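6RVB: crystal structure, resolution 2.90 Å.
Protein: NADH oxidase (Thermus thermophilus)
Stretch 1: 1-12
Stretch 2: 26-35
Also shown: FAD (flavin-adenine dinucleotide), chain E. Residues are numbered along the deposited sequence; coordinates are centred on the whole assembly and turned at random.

Stretch 1 1-12: MGKRMVVVGGVA
Stretch 2 26-35: PELEVVVYEK

Two neighbouring strands, 4-8 and one beginning at Glu-29, run parallel, their axes 14° apart and 4.7 Å away at closest approach. The register pairs Arg-4 with Glu-29, and so on in step to Val-8 with Tyr-33, at CA-CA distances of 4.6 to 5.3 Å. Phi and psi stay near -110° and 120° in both, so successive side chains alternate between the sheet's two faces.

Met-1 and Gly-2 lie exposed and poorly ordered beside Glu-27, and the ladder begins at Lys-3: its side chain points away, but its O accepts from Glu-29 N at 2.7 Å. Arg-4 (chi1 and chi2 t) extends along the face it shares with Val-6, Val-8, Glu-29, Val-31 and Tyr-33. Its NE forms a salt bridge with Glu-29 OE2 at 3.0 Å, near the guanidinium plane, while Val-31 CG1 covers one face of the group, 3.7 Å from Arg-4 NH1. A long, flat cation suits this partly exposed place because it can pair with a carboxylate at its edge and pack on a methyl.

Met-5, all t, lies buried on the other face, its SD 4.1 Å from Val-30 CG2. Its backbone spans residues on either side of Val-30: Met-5 N donates to Glu-29 O (2.8 Å), and Met-5 O accepts from Val-31 N (2.9 Å). Val-6 (t) sets CG2 3.6 Å from CG1 of Val-31 (p), and its CG1 lies 4.1 Å from Tyr-33 CD2, with Tyr-33 at chi1 m. Val-7 (t) repeats the pattern of Met-5: its N donates to Val-31 O and its O accepts from Tyr-33 N, both at 2.9 Å, while its CB lies 4.1 Å from CG2 of Val-32 (t). Compact beta-branched valines favour extended backbone and fill these buried positions without polar groups needing partners.

Val-8 (t) places CG1 3.7 Å from FAD N1A. Gly-9 N closes the ladder on Tyr-33 O at 3.1 Å. At phi 112°, psi 134°, Gly-9 must be glycine, since a CB would jam against the preceding carbonyl and be crowded by FAD O4B. Gly-10 (phi -129°, psi 30°) also needs to be bare: a CB would clash with Val-32 CG1, 2.9 Å away. Its N donates to Glu-34 OE1 at 2.9 Å; Glu-34 (chi1 t, chi2 p) also accepts from FAD O3B through OE2 at 2.9 Å, though the position of OE2 is less certain, linking the glycine loop to the cofactor. Val-11 (t) packs CG2 3.8 Å from Glu-34 OE1, and Ala-12, the N-cap of a helix, brings its N within 2.7 Å of FAD O1P.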

ATOM      1  N   MET A   1     -13.285  15.596 -37.425  1.00124.63           N
ATOM      2  CA  MET A   1     -12.711  15.114 -38.703  1.00146.97           C
ATOM      3  C   MET A   1     -12.401  13.554 -38.696  1.00136.77           C
ATOM      4  O   MET A   1     -12.765  12.861 -37.703  1.00104.02           O
ATOM      5  CB  MET A   1     -11.514  16.024 -39.188  1.00132.50           C
ATOM      6  CG  MET A   1     -11.821  17.567 -39.464  1.00134.72           C
ATOM      7  SD  MET A   1     -10.560  18.551 -40.414  1.00151.65           S
ATOM      8  CE  MET A   1     -11.268  20.205 -40.539  1.00109.98           C
ATOM      9  N   GLY A   2     -11.786  13.049 -39.809  1.00137.53           N
ATOM     10  CA  GLY A   2     -11.344  11.645 -40.082  1.00101.03           C
ATOM     11  C   GLY A   2      -9.937  11.437 -40.717  1.00 94.34           C
ATOM     12  O   GLY A   2      -9.735  10.651 -41.644  1.00 85.32           O
ATOM     13  N   LYS A   3      -8.943  12.145 -40.186  1.00 82.94           N
ATOM     14  CA  LYS A   3      -7.610  12.218 -40.732  1.00 54.11           C
ATOM     15  C   LYS A   3      -6.734  11.013 -40.250  1.00 56.93           C
ATOM     16  O   LYS A   3      -7.220  10.010 -39.692  1.00 52.68           O
ATOM     17  CB  LYS A   3      -7.074  13.593 -40.328  1.00 59.73           C
ATOM     18  CG  LYS A   3      -7.830  14.176 -39.098  1.00 73.93           C
ATOM     19  CD  LYS A   3      -7.409  15.585 -38.735  1.00 94.94           C
ATOM     20  CE  LYS A   3      -7.643  16.589 -39.889  1.00100.96           C
ATOM     21  NZ  LYS A   3      -6.768  16.461 -41.076  1.00 73.18           N
ATOM     22  N   ARG A   4      -5.433  11.102 -40.501  1.00 52.33           N
ATOM     23  CA  ARG A   4      -4.524   9.958 -40.421  1.00 46.28           C
ATOM     24  C   ARG A   4      -3.450  10.167 -39.347  1.00 53.10           C
ATOM     25  O   ARG A   4      -2.712  11.156 -39.334  1.00 49.78           O
ATOM     26  CB  ARG A   4      -3.927   9.702 -41.798  1.00 44.15           C
ATOM     27  CG  ARG A   4      -2.702   8.918 -41.846  1.00 52.30           C
ATOM     28  CD  ARG A   4      -2.350   8.323 -43.202  1.00 42.84           C
ATOM     29  NE  ARG A   4      -2.864   6.959 -43.243  1.00 50.94           N
ATOM     30  CZ  ARG A   4      -2.160   5.838 -43.462  1.00 56.49           C
ATOM     31  NH1 ARG A   4      -0.860   5.835 -43.677  1.00 42.41           N
ATOM     32  NH2 ARG A   4      -2.799   4.673 -43.485  1.00 55.56           N
ATOM     33  N   MET A   5      -3.416   9.231 -38.416  1.00 48.02           N
ATOM     34  CA  MET A   5      -2.521   9.216 -37.278  1.00 40.60           C
ATOM     35  C   MET A   5      -1.528   8.125 -37.521  1.00 43.51           C
ATOM     36  O   MET A   5      -1.846   6.941 -37.678  1.00 42.14           O
ATOM     37  CB  MET A   5      -3.306   8.833 -36.038  1.00 45.65           C
ATOM     38  CG  MET A   5      -2.548   8.770 -34.778  1.00 37.18           C
ATOM     39  SD  MET A   5      -3.597   8.305 -33.402  1.00 51.49           S
ATOM     40  CE  MET A   5      -2.380   8.272 -32.078  1.00 40.94           C
ATOM     41  N   VAL A   6      -0.291   8.526 -37.551  1.00 37.90           N
ATOM     42  CA  VAL A   6       0.782   7.559 -37.713  1.00 44.77           C
ATOM     43  C   VAL A   6       1.630   7.549 -36.460  1.00 46.87           C
ATOM     44  O   VAL A   6       2.133   8.572 -35.999  1.00 48.10           O
ATOM     45  CB  VAL A   6       1.687   7.966 -38.902  1.00 49.12           C
ATOM     46  CG1 VAL A   6       3.032   7.234 -38.911  1.00 31.94           C
ATOM     47  CG2 VAL A   6       0.923   7.809 -40.206  1.00 52.10           C
ATOM     48  N   VAL A   7       1.767   6.381 -35.895  1.00 46.30           N
ATOM     49  CA  VAL A   7       2.573   6.161 -34.714  1.00 47.60           C
ATOM     50  C   VAL A   7       3.925   5.481 -35.029  1.00 45.31           C
ATOM     51  O   VAL A   7       3.956   4.357 -35.542  1.00 47.91           O
ATOM     52  CB  VAL A   7       1.772   5.260 -33.851  1.00 47.04           C
ATOM     53  CG1 VAL A   7       2.538   4.948 -32.616  1.00 44.29           C
ATOM     54  CG2 VAL A   7       0.470   5.980 -33.621  1.00 42.30           C
ATOM     55  N   VAL A   8       5.036   6.148 -34.721  1.00 41.80           N
ATOM     56  CA  VAL A   8       6.363   5.548 -34.937  1.00 44.28           C
ATOM     57  C   VAL A   8       6.853   4.829 -33.648  1.00 45.59           C
ATOM     58  O   VAL A   8       7.279   5.450 -32.698  1.00 42.79           O
ATOM     59  CB  VAL A   8       7.391   6.607 -35.329  1.00 44.71           C
ATOM     60  CG1 VAL A   8       8.539   5.972 -36.016  1.00 45.06           C
ATOM     61  CG2 VAL A   8       6.787   7.657 -36.240  1.00 35.17           C
ATOM     62  N   GLY A   9       6.744   3.516 -33.618  1.00 43.47           N
ATOM     63  CA  GLY A   9       7.134   2.767 -32.463  1.00 45.13           C
ATOM     64  C   GLY A   9       5.883   2.192 -31.873  1.00 47.12           C
ATOM     65  O   GLY A   9       4.940   2.919 -31.747  1.00 49.30           O
ATOM     66  N   GLY A  10       5.852   0.918 -31.500  1.00 43.92           N
ATOM     67  CA  GLY A  10       4.603   0.322 -31.127  1.00 44.10           C
ATOM     68  C   GLY A  10       4.715  -0.374 -29.810  1.00 52.28           C
ATOM     69  O   GLY A  10       4.037  -1.374 -29.550  1.00 44.26           O
ATOM     70  N   VAL A  11       5.579   0.113 -28.943  1.00 53.32           N
ATOM     71  CA  VAL A  11       5.786  -0.776 -27.844  1.00 55.21           C
ATOM     72  C   VAL A  11       4.859  -0.485 -26.697  1.00 67.34           C
ATOM     73  O   VAL A  11       4.189  -1.415 -26.226  1.00 75.64           O
ATOM     74  CB  VAL A  11       7.211  -0.948 -27.352  1.00 60.91           C
ATOM     75  CG1 VAL A  11       7.148  -1.761 -26.093  1.00 65.28           C
ATOM     76  CG2 VAL A  11       8.047  -1.703 -28.325  1.00 61.08           C
ATOM     77  N   ALA A  12       4.799   0.751 -26.209  1.00 60.93           N
ATOM     78  CA  ALA A  12       3.996   0.989 -25.003  1.00 56.10           C
ATOM     79  C   ALA A  12       3.475   2.389 -25.052  1.00 57.08           C
ATOM     80  O   ALA A  12       2.281   2.585 -25.048  1.00 59.28           O
ATOM     81  CB  ALA A  12       4.766   0.734 -23.737  1.00 45.25           C
ATOM     82  N   PRO A  26     -13.311   6.835 -33.833  1.00 40.71           N
ATOM     83  CA  PRO A  26     -13.097   5.725 -34.764  1.00 44.96           C
ATOM     84  C   PRO A  26     -12.920   6.192 -36.176  1.00 47.29           C
ATOM     85  O   PRO A  26     -12.387   5.480 -37.007  1.00 43.92           O
ATOM     86  CB  PRO A  26     -14.351   4.889 -34.619  1.00 35.04           C
ATOM     87  CG  PRO A  26     -14.804   5.143 -33.222  1.00 42.94           C
ATOM     88  CD  PRO A  26     -14.452   6.608 -32.942  1.00 39.54           C
ATOM     89  N   GLU A  27     -13.320   7.416 -36.443  1.00 47.51           N
ATOM     90  CA  GLU A  27     -13.105   8.016 -37.765  1.00 48.97           C
ATOM     91  C   GLU A  27     -11.660   8.017 -38.204  1.00 50.82           C
ATOM     92  O   GLU A  27     -11.368   8.069 -39.372  1.00 55.79           O
ATOM     93  CB  GLU A  27     -13.576   9.483 -37.803  1.00 61.72           C
ATOM     94  CG  GLU A  27     -15.060   9.759 -37.986  1.00 72.46           C
ATOM     95  CD  GLU A  27     -15.800   8.631 -38.684  1.00101.31           C
ATOM     96  OE1 GLU A  27     -15.926   8.748 -39.922  1.00104.48           O
ATOM     97  OE2 GLU A  27     -16.259   7.645 -38.014  1.00106.32           O
ATOM     98  N   LEU A  28     -10.757   8.074 -37.243  1.00 55.48           N
ATOM     99  CA  LEU A  28      -9.342   8.296 -37.459  1.00 47.22           C
ATOM    100  C   LEU A  28      -8.777   7.156 -38.236  1.00 44.08           C
ATOM    101  O   LEU A  28      -9.157   6.019 -38.021  1.00 43.01           O
ATOM    102  CB  LEU A  28      -8.667   8.357 -36.086  1.00 49.52           C
ATOM    103  CG  LEU A  28      -8.551   9.733 -35.447  1.00 47.99           C
ATOM    104  CD1 LEU A  28      -7.997   9.593 -34.037  1.00 47.15           C
ATOM    105  CD2 LEU A  28      -7.614  10.526 -36.302  1.00 45.19           C
ATOM    106  N   GLU A  29      -7.844   7.418 -39.124  1.00 42.40           N
ATOM    107  CA  GLU A  29      -7.137   6.268 -39.648  1.00 45.70           C
ATOM    108  C   GLU A  29      -5.896   6.068 -38.828  1.00 50.27           C
ATOM    109  O   GLU A  29      -5.078   6.950 -38.781  1.00 51.53           O
ATOM    110  CB  GLU A  29      -6.664   6.505 -41.063  1.00 49.21           C
ATOM    111  CG  GLU A  29      -7.635   7.042 -42.105  1.00 67.00           C
ATOM    112  CD  GLU A  29      -7.048   7.068 -43.572  1.00 86.55           C
ATOM    113  OE1 GLU A  29      -7.854   6.898 -44.512  1.00 94.23           O
ATOM    114  OE2 GLU A  29      -5.828   7.262 -43.822  1.00 73.70           O
ATOM    115  N   VAL A  30      -5.705   4.921 -38.207  1.00 47.07           N
ATOM    116  CA  VAL A  30      -4.611   4.796 -37.237  1.00 45.30           C
ATOM    117  C   VAL A  30      -3.643   3.716 -37.653  1.00 41.90           C
ATOM    118  O   VAL A  30      -3.967   2.555 -37.732  1.00 53.98           O
ATOM    119  CB  VAL A  30      -5.139   4.448 -35.776  1.00 50.80           C
ATOM    120  CG1 VAL A  30      -4.026   4.294 -34.812  1.00 46.76           C
ATOM    121  CG2 VAL A  30      -6.041   5.517 -35.257  1.00 48.01           C
ATOM    122  N   VAL A  31      -2.420   4.089 -37.872  1.00 37.69           N
ATOM    123  CA  VAL A  31      -1.456   3.086 -38.252  1.00 46.95           C
ATOM    124  C   VAL A  31      -0.132   3.148 -37.439  1.00 49.42           C
ATOM    125  O   VAL A  31       0.449   4.212 -37.260  1.00 52.75           O
ATOM    126  CB  VAL A  31      -1.126   3.182 -39.774  1.00 43.09           C
ATOM    127  CG1 VAL A  31      -0.679   4.571 -40.173  1.00 46.65           C
ATOM    128  CG2 VAL A  31       0.017   2.293 -40.067  1.00 44.51           C
ATOM    129  N   VAL A  32       0.358   1.999 -37.004  1.00 45.95           N
ATOM    130  CA  VAL A  32       1.563   1.912 -36.196  1.00 47.67           C
ATOM    131  C   VAL A  32       2.716   1.277 -36.950  1.00 47.21           C
ATOM    132  O   VAL A  32       2.593   0.147 -37.315  1.00 50.31           O
ATOM    133  CB  VAL A  32       1.253   0.939 -35.043  1.00 47.55           C
ATOM    134  CG1 VAL A  32       2.470   0.716 -34.195  1.00 44.39           C
ATOM    135  CG2 VAL A  32       0.188   1.498 -34.216  1.00 44.00           C
ATOM    136  N   TYR A  33       3.831   1.942 -37.184  1.00 43.84           N
ATOM    137  CA  TYR A  33       5.024   1.278 -37.783  1.00 44.69           C
ATOM    138  C   TYR A  33       6.060   0.933 -36.681  1.00 49.97           C
ATOM    139  O   TYR A  33       6.742   1.805 -36.161  1.00 50.85           O
ATOM    140  CB  TYR A  33       5.718   2.166 -38.843  1.00 43.17           C
ATOM    141  CG  TYR A  33       4.909   2.453 -40.018  1.00 45.65           C
ATOM    142  CD1 TYR A  33       4.460   1.425 -40.789  1.00 59.61           C
ATOM    143  CD2 TYR A  33       4.555   3.731 -40.370  1.00 46.62           C
ATOM    144  CE1 TYR A  33       3.643   1.650 -41.916  1.00 56.67           C
ATOM    145  CE2 TYR A  33       3.720   3.986 -41.504  1.00 49.27           C
ATOM    146  CZ  TYR A  33       3.279   2.928 -42.256  1.00 50.12           C
ATOM    147  OH  TYR A  33       2.484   3.083 -43.330  1.00 52.68           O
ATOM    148  N   GLU A  34       6.199  -0.344 -36.365  1.00 45.68           N
ATOM    149  CA  GLU A  34       7.102  -0.851 -35.334  1.00 47.14           C
ATOM    150  C   GLU A  34       8.306  -1.548 -35.967  1.00 50.21           C
ATOM    151  O   GLU A  34       8.144  -2.495 -36.704  1.00 56.71           O
ATOM    152  CB  GLU A  34       6.299  -1.751 -34.364  1.00 42.31           C
ATOM    153  CG  GLU A  34       7.001  -2.576 -33.264  1.00 51.59           C
ATOM    154  CD  GLU A  34       8.188  -1.925 -32.531  1.00 59.65           C
ATOM    155  OE1 GLU A  34       8.081  -0.799 -32.021  1.00 58.99           O
ATOM    156  OE2 GLU A  34       9.256  -2.560 -32.440  1.00 58.98           O
ATOM    157  N   LYS A  35       9.519  -1.074 -35.708  1.00 47.55           N
ATOM    158  CA  LYS A  35      10.650  -1.743 -36.330  1.00 49.76           C
ATOM    159  C   LYS A  35      11.107  -3.132 -35.806  1.00 55.67           C
ATOM    160  O   LYS A  35      11.842  -3.819 -36.462  1.00 52.05           O
ATOM    161  CB  LYS A  35      11.809  -0.826 -36.380  1.00 44.66           C
ATOM    162  CG  LYS A  35      12.772  -0.914 -35.284  1.00 47.17           C
ATOM    163  CD  LYS A  35      13.969  -0.036 -35.708  1.00 58.07           C
ATOM    164  CE  LYS A  35      15.107   0.111 -34.730  1.00 65.03           C
ATOM    165  NZ  LYS A  35      16.153   1.103 -35.255  1.00 62.31           N
TER
HETATM  166  PA  FAD E 501      10.109   1.024 -25.930  1.00117.22           P
HETATM  167  O1A FAD E 501      11.701   1.250 -25.751  1.00 82.62           O
HETATM  168  O2A FAD E 501       9.317   0.039 -25.044  1.00 89.28           O
HETATM  169  O5B FAD E 501       9.751   0.627 -27.509  1.00 90.85           O
HETATM  170  C5B FAD E 501      10.252   1.388 -28.659  1.00 84.64           C
HETATM  171  C4B FAD E 501      10.139   0.588 -29.957  1.00 75.68           C
HETATM  172  O4B FAD E 501      10.047   1.542 -31.001  1.00 65.78           O
HETATM  173  C3B FAD E 501      11.319  -0.350 -30.154  1.00 72.84           C
HETATM  174  O3B FAD E 501      10.924  -1.768 -30.212  1.00 70.75           O
HETATM  175  C2B FAD E 501      11.800   0.106 -31.463  1.00 71.75           C
HETATM  176  O2B FAD E 501      11.962  -1.152 -32.121  1.00 80.19           O
HETATM  177  C1B FAD E 501      10.694   1.019 -32.076  1.00 68.02           C
HETATM  178  N9A FAD E 501      11.358   2.090 -32.894  1.00 78.15           N
HETATM  179  C8A FAD E 501      12.450   2.844 -32.532  1.00 65.47           C
HETATM  180  N7A FAD E 501      12.917   3.614 -33.553  1.00 57.27           N
HETATM  181  C5A FAD E 501      12.098   3.377 -34.607  1.00 68.23           C
HETATM  182  C6A FAD E 501      12.045   3.900 -36.001  1.00 63.20           C
HETATM  183  N6A FAD E 501      12.963   4.848 -36.354  1.00 60.40           N
HETATM  184  N1A FAD E 501      11.071   3.401 -36.813  1.00 56.31           N
HETATM  185  C2A FAD E 501      10.163   2.464 -36.339  1.00 64.23           C
HETATM  186  N3A FAD E 501      10.113   1.912 -35.080  1.00 58.45           N
HETATM  187  C4A FAD E 501      11.066   2.360 -34.189  1.00 69.21           C
HETATM  188  N1  FAD E 501       9.031  -0.181 -16.233  1.00 80.98           N
HETATM  189  C2  FAD E 501       8.293  -0.139 -15.078  1.00 72.25           C
HETATM  190  O2  FAD E 501       7.473   0.806 -14.875  1.00 61.76           O
HETATM  191  N3  FAD E 501       8.427  -1.126 -14.171  1.00 76.91           N
HETATM  192  C4  FAD E 501       9.246  -2.224 -14.335  1.00 92.14           C
HETATM  193  O4  FAD E 501       9.368  -3.179 -13.475  1.00 92.95           O
HETATM  194  C4X FAD E 501      10.038  -2.342 -15.600  1.00 84.95           C
HETATM  195  N5  FAD E 501      10.852  -3.442 -15.791  1.00 80.23           N
HETATM  196  C5X FAD E 501      11.576  -3.484 -16.956  1.00 87.35           C
HETATM  197  C6  FAD E 501      12.441  -4.581 -17.198  1.00 76.29           C
HETATM  198  C7  FAD E 501      13.185  -4.661 -18.392  1.00 69.79           C
HETATM  199  C7M FAD E 501      14.081  -5.851 -18.592  1.00 59.29           C
HETATM  200  C8  FAD E 501      13.068  -3.580 -19.443  1.00 69.42           C
HETATM  201  C8M FAD E 501      13.840  -3.603 -20.735  1.00 58.68           C
HETATM  202  C9  FAD E 501      12.231  -2.470 -19.200  1.00 88.35           C
HETATM  203  C9A FAD E 501      11.463  -2.351 -18.007  1.00 93.97           C
HETATM  204  N10 FAD E 501      10.584  -1.216 -17.807  1.00 84.55           N
HETATM  205  C10 FAD E 501       9.872  -1.203 -16.579  1.00 79.95           C
HETATM  206  C1' FAD E 501      10.481  -0.088 -18.757  1.00 76.74           C
HETATM  207  C2' FAD E 501       9.655  -0.334 -19.981  1.00 77.88           C
HETATM  208  O2' FAD E 501      10.295  -1.267 -20.840  1.00 82.93           O
HETATM  209  C3' FAD E 501       9.544   0.927 -20.791  1.00 71.57           C
HETATM  210  O3' FAD E 501       9.384   2.047 -19.929  1.00 53.38           O
HETATM  211  C4' FAD E 501       8.307   0.705 -21.682  1.00 75.99           C
HETATM  212  O4' FAD E 501       8.323  -0.495 -22.533  1.00 70.82           O
HETATM  213  C5' FAD E 501       7.901   1.989 -22.433  1.00 71.54           C
HETATM  214  O5' FAD E 501       8.573   2.155 -23.676  1.00 69.02           O
HETATM  215  P   FAD E 501       8.048   3.013 -24.941  1.00 58.16           P
HETATM  216  O1P FAD E 501       6.730   2.459 -25.455  1.00 64.90           O
HETATM  217  O2P FAD E 501       8.353   4.526 -25.020  1.00 58.43           O
HETATM  218  O3P FAD E 501       9.201   2.430 -25.921  1.00 92.69           O